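Local atomic coordinates of copper-transporting ATPase PAA1, chloroplastic (Arabidopsis thaliana, PDB entry 5LBD), a protein that uses ATP hydrolysis to carry monovalent copper across the plastid envelope into the chloroplast stroma, the chain here being its nucleotide-binding N-domain. Residues T8-P13 against E28-A33. The protein carries 2 engineered substitutions. Numbering follows the deposited sequence.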
loop_
_atom_site.group_PDB
_atom_site.type_symbol
_atom_site.label_atom_id
_atom_site.label_comp_id
_atom_site.label_asym_id
_atom_site.label_seq_id
_atom_site.Cartn_x
_atom_site.Cartn_y
_atom_site.Cartn_z
ATOM N N THR A 8 -3.085 11.977 -1.873
ATOM C CA THR A 8 -3.761 12.827 -2.846
ATOM C C THR A 8 -4.343 12.048 -4.009
ATOM O O THR A 8 -5.438 12.374 -4.487
ATOM C CB THR A 8 -2.812 13.909 -3.369
ATOM O OG1 THR A 8 -1.672 13.310 -3.981
ATOM C CG2 THR A 8 -2.362 14.788 -2.232
ATOM N N GLU A 9 -3.660 11.009 -4.457
ATOM C CA GLU A 9 -4.082 10.295 -5.645
ATOM C C GLU A 9 -3.744 8.825 -5.497
ATOM O O GLU A 9 -2.642 8.467 -5.066
ATOM C CB GLU A 9 -3.420 10.855 -6.894
ATOM C CG GLU A 9 -3.986 10.285 -8.178
ATOM C CD GLU A 9 -3.369 10.918 -9.421
ATOM O OE1 GLU A 9 -2.376 11.659 -9.267
ATOM O OE2 GLU A 9 -3.884 10.697 -10.543
ATOM N N VAL A 10 -4.690 7.980 -5.880
ATOM C CA VAL A 10 -4.471 6.552 -6.001
ATOM C C VAL A 10 -4.640 6.201 -7.465
ATOM O O VAL A 10 -5.693 6.489 -8.049
ATOM C CB VAL A 10 -5.439 5.739 -5.132
ATOM C CG1 VAL A 10 -5.152 4.281 -5.222
ATOM C CG2 VAL A 10 -5.341 6.192 -3.667
ATOM N N ILE A 11 -3.600 5.613 -8.075
ATOM C CA ILE A 11 -3.591 5.300 -9.501
ATOM C C ILE A 11 -3.605 3.785 -9.682
ATOM O O ILE A 11 -2.775 3.084 -9.089
ATOM C CB ILE A 11 -2.367 5.925 -10.185
ATOM C CG1 ILE A 11 -2.318 7.430 -9.906
ATOM C CG2 ILE A 11 -2.412 5.665 -11.690
ATOM C CD1 ILE A 11 -1.094 8.119 -10.415
ATOM N N ILE A 12 -4.495 3.298 -10.541
ATOM C CA ILE A 12 -4.787 1.873 -10.700
ATOM C C ILE A 12 -4.505 1.469 -12.141
ATOM O O ILE A 12 -5.021 2.104 -13.065
ATOM C CB ILE A 12 -6.251 1.529 -10.366
ATOM C CG1 ILE A 12 -6.674 2.085 -9.012
ATOM C CG2 ILE A 12 -6.450 0.017 -10.438
ATOM C CD1 ILE A 12 -5.922 1.521 -7.884
ATOM N N PRO A 13 -3.776 0.376 -12.391
ATOM C CA PRO A 13 -3.532 -0.112 -13.753
ATOM C C PRO A 13 -4.604 -1.054 -14.275
ATOM O O PRO A 13 -4.598 -1.261 -15.507
ATOM C CB PRO A 13 -2.210 -0.850 -13.614
ATOM C CG PRO A 13 -2.274 -1.401 -12.235
ATOM C CD PRO A 13 -3.076 -0.450 -11.395
ATOM N N GLU A 28 -10.316 -0.044 -2.466
ATOM C CA GLU A 28 -9.830 -1.334 -1.996
ATOM C C GLU A 28 -8.327 -1.314 -1.788
ATOM O O GLU A 28 -7.832 -1.919 -0.834
ATOM C CB GLU A 28 -10.196 -2.424 -2.994
ATOM C CG GLU A 28 -11.702 -2.691 -3.078
ATOM C CD GLU A 28 -12.075 -3.642 -4.186
ATOM O OE1 GLU A 28 -13.031 -4.423 -4.004
ATOM O OE2 GLU A 28 -11.440 -3.582 -5.267
ATOM N N VAL A 29 -7.596 -0.641 -2.687
ATOM C CA VAL A 29 -6.144 -0.519 -2.536
ATOM C C VAL A 29 -5.805 0.206 -1.251
ATOM O O VAL A 29 -4.911 -0.217 -0.501
ATOM C CB VAL A 29 -5.539 0.198 -3.757
ATOM C CG1 VAL A 29 -4.156 0.745 -3.439
ATOM C CG2 VAL A 29 -5.527 -0.763 -4.914
ATOM N N LEU A 30 -6.539 1.281 -0.951
ATOM C CA LEU A 30 -6.309 2.007 0.296
ATOM C C LEU A 30 -6.578 1.123 1.508
ATOM O O LEU A 30 -5.835 1.164 2.507
ATOM C CB LEU A 30 -7.174 3.259 0.372
ATOM C CG LEU A 30 -6.679 4.410 -0.471
ATOM C CD1 LEU A 30 -7.701 5.491 -0.443
ATOM C CD2 LEU A 30 -5.359 4.945 0.031
HETATM N N MSE A 31 -7.649 0.358 1.476
HETATM C CA MSE A 31 -7.985 -0.467 2.614
HETATM C C MSE A 31 -6.976 -1.613 2.785
HETATM O O MSE A 31 -6.614 -1.924 3.889
HETATM C CB MSE A 31 -9.424 -0.943 2.475
HETATM C CG MSE A 31 -10.416 0.229 2.582
HETATM SE SE MSE A 31 -12.243 -0.295 2.829
HETATM C CE MSE A 31 -12.267 -1.522 1.453
ATOM N N LEU A 32 -6.481 -2.197 1.693
ATOM C CA LEU A 32 -5.478 -3.247 1.838
ATOM C C LEU A 32 -4.184 -2.671 2.381
ATOM O O LEU A 32 -3.550 -3.248 3.266
ATOM C CB LEU A 32 -5.225 -3.893 0.473
ATOM C CG LEU A 32 -6.314 -4.783 -0.094
ATOM C CD1 LEU A 32 -6.054 -5.027 -1.558
ATOM C CD2 LEU A 32 -6.409 -6.082 0.650
ATOM N N ALA A 33 -3.764 -1.536 1.835
ATOM C CA ALA A 33 -2.514 -0.933 2.323
ATOM C C ALA A 33 -2.640 -0.505 3.784
ATOM O O ALA A 33 -1.727 -0.699 4.589
ATOM C CB ALA A 33 -2.141 0.255 1.453
#
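Val10 of strand 7-11 sends its two methyls to two successive residues of helix 26-37. One meets the forked end of Leu30: Val10 CG2 lies 3.9 Å from Leu30 CG and about as far from both terminal methyls, so that it abuts the branch point itself. CG1 turns to Val29, with 4.1 Å between Val10 CG1 and Val29 CG1, and here the two side chains run past each other in opposite directions. Val10 has CG1 anti to its own nitrogen (chi1 -177°), which places CG2 beside that nitrogen and parts the two methyls between the two helix residues. The first bond of Leu30 runs along the helix flank rather than at the strand, and CG and its methyls then come in to Val10.

Two residues on, just past the end of the strand, Ile12 points to the same side. Its chain folds back at chi2 -63° and carries CD1 up to the second methyl of Val29, with 3.8 Å between Ile12 CD1 and Val29 CG2. Val29 thus meets Val10 with one branch and Ile12 with the other, and it also rests on Ala126 of strand 123-130 and Ile118 of strand 115-120, while Leu30 touches Ile128.

The contact packs the helix on one face of the N-domain's antiparallel sheet at its edge strand, which pairs with strand 123-130, with a classic beta bulge where Thr8 and Glu9 both face Arg129. Small and purely aliphatic, it probably contributes hydrophobic burial and dispersion with little directional preference.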